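Local structure of lipase (Streptomyces rimosus, 5MAL) at residues W203-S206 with E212-Y215. The protein hydrolyses triacylglycerols and other fatty-acid esters, preferring medium-length acyl chains, as a secreted serine esterase of the GDSL (SGNH) family. Sequence-based numbering, arbitrary orientation.
Sequences WLHS and ENSY
The backbone amide of Tyr215 is shared between two successive carbonyls, those of His205 and Ser206, and so joins two irregular runs of chain, the second of which leaves a short 3-10 turn at 212-213. Its main bond runs from Tyr215 N to His205 O at 2.9 Å, bent to 132° at the hydrogen, with the donor standing well above the carbonyl plane. A weak second bond reaches Ser206 O at 3.4 Å from Tyr215 N. That same Ser206 oxygen also receives a CA-H...O contact from Ser214 CA at 3.1 Å. The bonds close a turn within the long loop between helices 189-192 and 219-232 of the SGNH hydrolase fold, and the chain then runs straight into His216, the inferred active-site histidine, whose ND1 is hydrogen-bonded to the carbonyl of Ser214. Such a backbone acceptor fits the Ser/His dyad described for this enzyme, with the nucleophile Ser10 about 8 Å from Asn213, side chain to side chain. The side chains of His205 and Asn213 run side by side, ring and amide planes 29° apart. Asn213 CB sits over one face of the imidazole, 4.2 Å from its centroid, in a CH-pi contact displaced toward the rim. With CG anti to the carbonyl carbon (chi1 -66°), the His205 ring is set alongside Asn213, and His205 CB lies 3.2 Å from Asn213 O. An alanine at His205 is likely to leave Asn213 CB without its aromatic cover and the carbonyl of Gly16 without the partner it has in His205 NE2. At the far end of Tyr215, its OH is hydrogen-bonded to Tyr145 OH and Asn94 ND2.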
ATOM      1  N   TRP A 203       1.251  11.880  -8.154  1.00 10.32           N
ATOM      2  CA  TRP A 203       0.545  10.642  -8.446  1.00 10.20           C
ATOM      3  C   TRP A 203      -0.174  10.150  -7.210  1.00  9.15           C
ATOM      4  O   TRP A 203      -0.594   8.993  -7.148  1.00  8.85           O
ATOM      5  CB  TRP A 203       1.499   9.558  -8.919  1.00 11.23           C
ATOM      6  CG  TRP A 203       1.920   9.716 -10.322  1.00  9.49           C
ATOM      7  CD1 TRP A 203       1.452  10.637 -11.236  1.00 10.76           C
ATOM      8  CD2 TRP A 203       2.890   8.926 -11.002  1.00 10.17           C
ATOM      9  NE1 TRP A 203       2.093  10.460 -12.437  1.00 10.02           N
ATOM     10  CE2 TRP A 203       2.977   9.416 -12.323  1.00 10.65           C
ATOM     11  CE3 TRP A 203       3.699   7.853 -10.623  1.00 11.05           C
ATOM     12  CZ2 TRP A 203       3.846   8.866 -13.263  1.00 11.27           C
ATOM     13  CZ3 TRP A 203       4.569   7.310 -11.560  1.00 13.44           C
ATOM     14  CH2 TRP A 203       4.635   7.817 -12.859  1.00 12.02           C
ATOM     15  N   LEU A 204      -0.248  11.026  -6.214  1.00  6.14           N
ATOM     16  CA  LEU A 204      -1.007  10.777  -5.000  1.00  8.95           C
ATOM     17  C   LEU A 204      -2.037  11.857  -4.870  1.00 11.61           C
ATOM     18  O   LEU A 204      -1.781  13.000  -5.249  1.00 12.12           O
ATOM     19  CB  LEU A 204      -0.114  10.804  -3.763  1.00  7.61           C
ATOM     20  CG  LEU A 204       1.044   9.820  -3.743  1.00 11.47           C
ATOM     21  CD1 LEU A 204       2.044  10.260  -2.677  1.00 13.46           C
ATOM     22  CD2 LEU A 204       0.487   8.446  -3.453  1.00 10.74           C
ATOM     23  N   HIS A 205      -3.190  11.514  -4.311  1.00 10.26           N
ATOM     24  CA  HIS A 205      -4.133  12.535  -3.885  1.00 11.21           C
ATOM     25  C   HIS A 205      -3.561  13.232  -2.671  1.00 11.65           C
ATOM     26  O   HIS A 205      -2.967  12.590  -1.808  1.00 11.63           O
ATOM     27  CB  HIS A 205      -5.496  11.934  -3.526  1.00 12.51           C
ATOM     28  CG  HIS A 205      -6.221  11.327  -4.682  1.00 11.75           C
ATOM     29  ND1 HIS A 205      -6.954  12.076  -5.581  1.00  9.53           N
ATOM     30  CD2 HIS A 205      -6.342  10.038  -5.080  1.00 10.81           C
ATOM     31  CE1 HIS A 205      -7.479  11.275  -6.491  1.00 11.92           C
ATOM     32  NE2 HIS A 205      -7.136  10.032  -6.201  1.00 12.86           N
ATOM     33  N   SER A 206      -3.748  14.539  -2.593  1.00 13.39           N
ATOM     34  CA  SER A 206      -3.427  15.232  -1.367  1.00 15.11           C
ATOM     35  C   SER A 206      -4.583  14.991  -0.404  1.00 16.26           C
ATOM     36  O   SER A 206      -5.358  14.054  -0.573  1.00 15.61           O
ATOM     37  CB  SER A 206      -3.221  16.722  -1.608  1.00 16.65           C
ATOM     38  OG  SER A 206      -2.728  17.341  -0.428  1.00 20.09           O
ATOM     39  N   GLU A 212     -11.890   9.575   1.678  1.00 16.58           N
ATOM     40  CA  GLU A 212     -11.135   8.329   1.685  1.00 18.44           C
ATOM     41  C   GLU A 212      -9.958   8.346   0.706  1.00 14.70           C
ATOM     42  O   GLU A 212      -9.001   7.586   0.862  1.00 15.95           O
ATOM     43  CB  GLU A 212     -12.072   7.161   1.364  0.61 19.38           C
ATOM     44  CG  GLU A 212     -12.782   7.269   0.015  0.61 19.10           C
ATOM     45  CD  GLU A 212     -14.197   7.851   0.098  0.61 22.03           C
ATOM     46  OE1 GLU A 212     -14.441   8.789   0.898  0.61 14.09           O
ATOM     47  OE2 GLU A 212     -15.070   7.361  -0.658  0.61 15.71           O
ATOM     48  N   ASN A 213     -10.014   9.220  -0.291  1.00 14.31           N
ATOM     49  CA  ASN A 213      -8.991   9.235  -1.337  1.00 12.96           C
ATOM     50  C   ASN A 213      -7.674   9.866  -0.924  1.00 10.83           C
ATOM     51  O   ASN A 213      -6.647   9.659  -1.574  1.00 10.78           O
ATOM     52  CB  ASN A 213      -9.526   9.955  -2.572  1.00 12.48           C
ATOM     53  CG  ASN A 213     -10.495   9.102  -3.347  1.00 16.71           C
ATOM     54  OD1 ASN A 213     -10.809   7.981  -2.934  1.00 17.96           O
ATOM     55  ND2 ASN A 213     -10.983   9.621  -4.469  1.00 17.14           N
ATOM     56  N   SER A 214      -7.706  10.637   0.157  1.00 11.85           N
ATOM     57  CA  SER A 214      -6.558  11.415   0.568  1.00 11.55           C
ATOM     58  C   SER A 214      -5.329  10.530   0.766  1.00 11.68           C
ATOM     59  O   SER A 214      -5.431   9.486   1.375  1.00 11.15           O
ATOM     60  CB  SER A 214      -6.884  12.180   1.856  1.00 17.21           C
ATOM     61  OG  SER A 214      -8.124  12.870   1.749  1.00 14.36           O
ATOM     62  N   TYR A 215      -4.202  10.946   0.192  1.00 11.64           N
ATOM     63  CA  TYR A 215      -2.900  10.270   0.297  1.00 15.07           C
ATOM     64  C   TYR A 215      -2.838   8.927  -0.415  1.00 15.78           C
ATOM     65  O   TYR A 215      -1.857   8.195  -0.297  1.00 15.52           O
ATOM     66  CB  TYR A 215      -2.494  10.090   1.757  1.00 12.60           C
ATOM     67  CG  TYR A 215      -2.256  11.414   2.418  1.00 12.24           C
ATOM     68  CD1 TYR A 215      -1.119  12.152   2.120  1.00 19.20           C
ATOM     69  CD2 TYR A 215      -3.183  11.948   3.300  1.00 15.50           C
ATOM     70  CE1 TYR A 215      -0.895  13.376   2.701  1.00 23.88           C
ATOM     71  CE2 TYR A 215      -2.972  13.185   3.889  1.00 19.20           C
ATOM     72  CZ  TYR A 215      -1.825  13.894   3.579  1.00 25.45           C
ATOM     73  OH  TYR A 215      -1.581  15.118   4.162  1.00 28.57           O
TER